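Local coordinates for protein cellulase (Soil metagenome, PDB 5I2U) that probably hydrolyses the beta-1,4-glycosidic bonds of cellulose, as a salt-tolerant glycoside hydrolase family 5 enzyme with a TIM-barrel fold, at residues A283-D288 against T292-L297. Sequence-based numbering, arbitrary orientation.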
loop_
_atom_site.group_PDB
_atom_site.type_symbol
_atom_site.label_atom_id
_atom_site.label_comp_id
_atom_site.label_asym_id
_atom_site.label_seq_id
_atom_site.Cartn_x
_atom_site.Cartn_y
_atom_site.Cartn_z
ATOM N N ALA A 283 -6.078 0.280 3.868
ATOM C CA ALA A 283 -6.536 1.446 4.645
ATOM C C ALA A 283 -5.399 2.053 5.487
ATOM O O ALA A 283 -4.596 1.311 6.068
ATOM C CB ALA A 283 -7.707 1.057 5.521
ATOM N N TRP A 284 -5.370 3.389 5.566
ATOM C CA TRP A 284 -4.344 4.192 6.298
ATOM C C TRP A 284 -4.961 4.952 7.492
ATOM O O TRP A 284 -6.008 5.578 7.311
ATOM C CB TRP A 284 -3.773 5.206 5.319
ATOM C CG TRP A 284 -2.777 6.212 5.845
ATOM C CD1 TRP A 284 -3.052 7.404 6.464
ATOM C CD2 TRP A 284 -1.354 6.117 5.774
ATOM N NE1 TRP A 284 -1.888 8.042 6.799
ATOM C CE2 TRP A 284 -0.828 7.282 6.382
ATOM C CE3 TRP A 284 -0.467 5.147 5.284
ATOM C CZ2 TRP A 284 0.552 7.519 6.486
ATOM C CZ3 TRP A 284 0.899 5.386 5.377
ATOM C CH2 TRP A 284 1.396 6.571 5.967
ATOM N N SER A 285 -4.376 4.971 8.698
ATOM C CA SER A 285 -3.123 4.316 9.090
ATOM C C SER A 285 -3.237 3.727 10.480
ATOM O O SER A 285 -3.951 4.268 11.363
ATOM C CB SER A 285 -1.935 5.297 9.093
ATOM O OG SER A 285 -2.158 6.434 9.906
ATOM N N VAL A 286 -2.464 2.660 10.685
ATOM C CA VAL A 286 -2.333 2.013 11.996
ATOM C C VAL A 286 -1.319 2.844 12.765
ATOM O O VAL A 286 -0.111 2.603 12.706
ATOM C CB VAL A 286 -1.866 0.554 11.893
ATOM C CG1 VAL A 286 -1.767 -0.066 13.269
ATOM C CG2 VAL A 286 -2.806 -0.257 11.006
ATOM N N SER A 287 -1.841 3.841 13.455
ATOM C CA SER A 287 -1.057 4.862 14.138
ATOM C C SER A 287 -1.966 5.520 15.196
ATOM O O SER A 287 -3.175 5.275 15.202
ATOM C CB SER A 287 -0.552 5.904 13.120
ATOM O OG SER A 287 -1.616 6.525 12.379
ATOM N N ASP A 288 -1.391 6.362 16.054
ATOM C CA ASP A 288 -2.092 6.919 17.221
ATOM C C ASP A 288 -1.953 8.434 17.424
ATOM O O ASP A 288 -2.053 8.942 18.526
ATOM C CB ASP A 288 -1.696 6.155 18.497
ATOM C CG ASP A 288 -0.192 6.072 18.717
ATOM O OD1 ASP A 288 0.586 6.603 17.904
ATOM O OD2 ASP A 288 0.226 5.416 19.707
ATOM N N THR A 292 -8.015 12.037 12.578
ATOM C CA THR A 292 -9.085 11.126 12.156
ATOM C C THR A 292 -8.567 9.838 11.502
ATOM O O THR A 292 -9.071 8.756 11.803
ATOM C CB THR A 292 -10.056 11.848 11.193
ATOM O OG1 THR A 292 -10.504 13.062 11.801
ATOM C CG2 THR A 292 -11.263 10.973 10.865
ATOM N N CYS A 293 -7.552 9.947 10.641
ATOM C CA CYS A 293 -6.988 8.771 9.948
ATOM C C CYS A 293 -6.133 7.813 10.820
ATOM O O CYS A 293 -5.790 6.728 10.351
ATOM C CB CYS A 293 -6.166 9.187 8.718
ATOM S SG CYS A 293 -4.452 9.685 9.069
ATOM N N SER A 294 -5.799 8.190 12.061
ATOM C CA SER A 294 -4.985 7.321 12.951
ATOM C C SER A 294 -5.955 6.394 13.639
ATOM O O SER A 294 -6.830 6.853 14.378
ATOM C CB SER A 294 -4.203 8.136 13.996
ATOM O OG SER A 294 -2.889 8.436 13.549
ATOM N N MET A 295 -5.827 5.096 13.396
ATOM C CA MET A 295 -6.871 4.124 13.810
ATOM C C MET A 295 -6.924 3.784 15.307
ATOM O O MET A 295 -7.931 3.229 15.761
ATOM C CB MET A 295 -6.704 2.827 13.025
ATOM C CG MET A 295 -6.954 2.976 11.535
ATOM S SD MET A 295 -6.439 1.529 10.582
ATOM C CE MET A 295 -6.591 2.202 8.925
ATOM N N LEU A 296 -5.851 4.072 16.055
ATOM C CA LEU A 296 -5.715 3.621 17.453
ATOM C C LEU A 296 -5.536 4.772 18.439
ATOM O O LEU A 296 -5.003 5.811 18.095
ATOM C CB LEU A 296 -4.503 2.698 17.583
ATOM C CG LEU A 296 -4.475 1.450 16.694
ATOM C CD1 LEU A 296 -3.092 0.807 16.735
ATOM C CD2 LEU A 296 -5.553 0.463 17.115
ATOM N N LEU A 297 -5.972 4.563 19.675
ATOM C CA LEU A 297 -5.645 5.483 20.773
ATOM C C LEU A 297 -4.198 5.256 21.238
ATOM O O LEU A 297 -3.701 4.140 21.152
ATOM C CB LEU A 297 -6.572 5.272 21.967
ATOM C CG LEU A 297 -8.046 5.584 21.771
ATOM C CD1 LEU A 297 -8.768 5.413 23.099
ATOM C CD2 LEU A 297 -8.269 6.992 21.231
#
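Ser285 and Ser287 bind the backbone of Cys293, Met295 and Leu296 through three backbone hydrogen bonds, running from strand 281-286 into the loop beyond it. Ser285 contributes to two: its N donates to Cys293 O at 2.8 Å, and its O takes the N-H of Met295 nearly in line with the carbonyl (C=O...N 171°). Further on, Leu296 N donates to Ser287 O at 3.1 Å. A cis peptide links Trp284 to Ser285 within the eighth strand, near its end, as in other family 5 glycoside hydrolases.

Hydroxyls meet beside these backbone bonds. Ser287 OG lies 2.6 Å from Ser294 OG and is also hydrogen-bonded to Ser285 OG, so it sits between the two; Ser294 OG is also hydrogen-bonded to Glu291. At the far end, the Asp288 carboxylate turns to Arg69 in a salt bridge, while Asp288 CA-H approaches Leu296 O.

Packing flanks the polar contacts. Cys293 SG comes to the edge of the Trp284 five-membered ring, 3.7 Å from CD1 and 75° off the ring normal. With CG anti to the carbonyl carbon (chi1 -65°) and the chain extended beyond it, Met295 CE reaches over one face of the cis peptide, 3.5 Å from Trp284 C, and against Ala283 CB. Shortening this side chain to an alanine would probably open a gap over that face and leave Ala283 without its methyl partner. Beyond it, Val286 CG1 and Leu296 CD1 touch at 3.8 Å, their side chains side by side.

Met295 and Ala283 both rest on Trp314 and Thr318 of helix 313-325, and Trp314 NE1 also binds Trp284 O. Val286 packs on strand 57-61, which follows strand 281-286 around the closed barrel. The loop after the eighth strand comes back alongside it, and the Met295 side chain is inserted between that strand and helix 313-325.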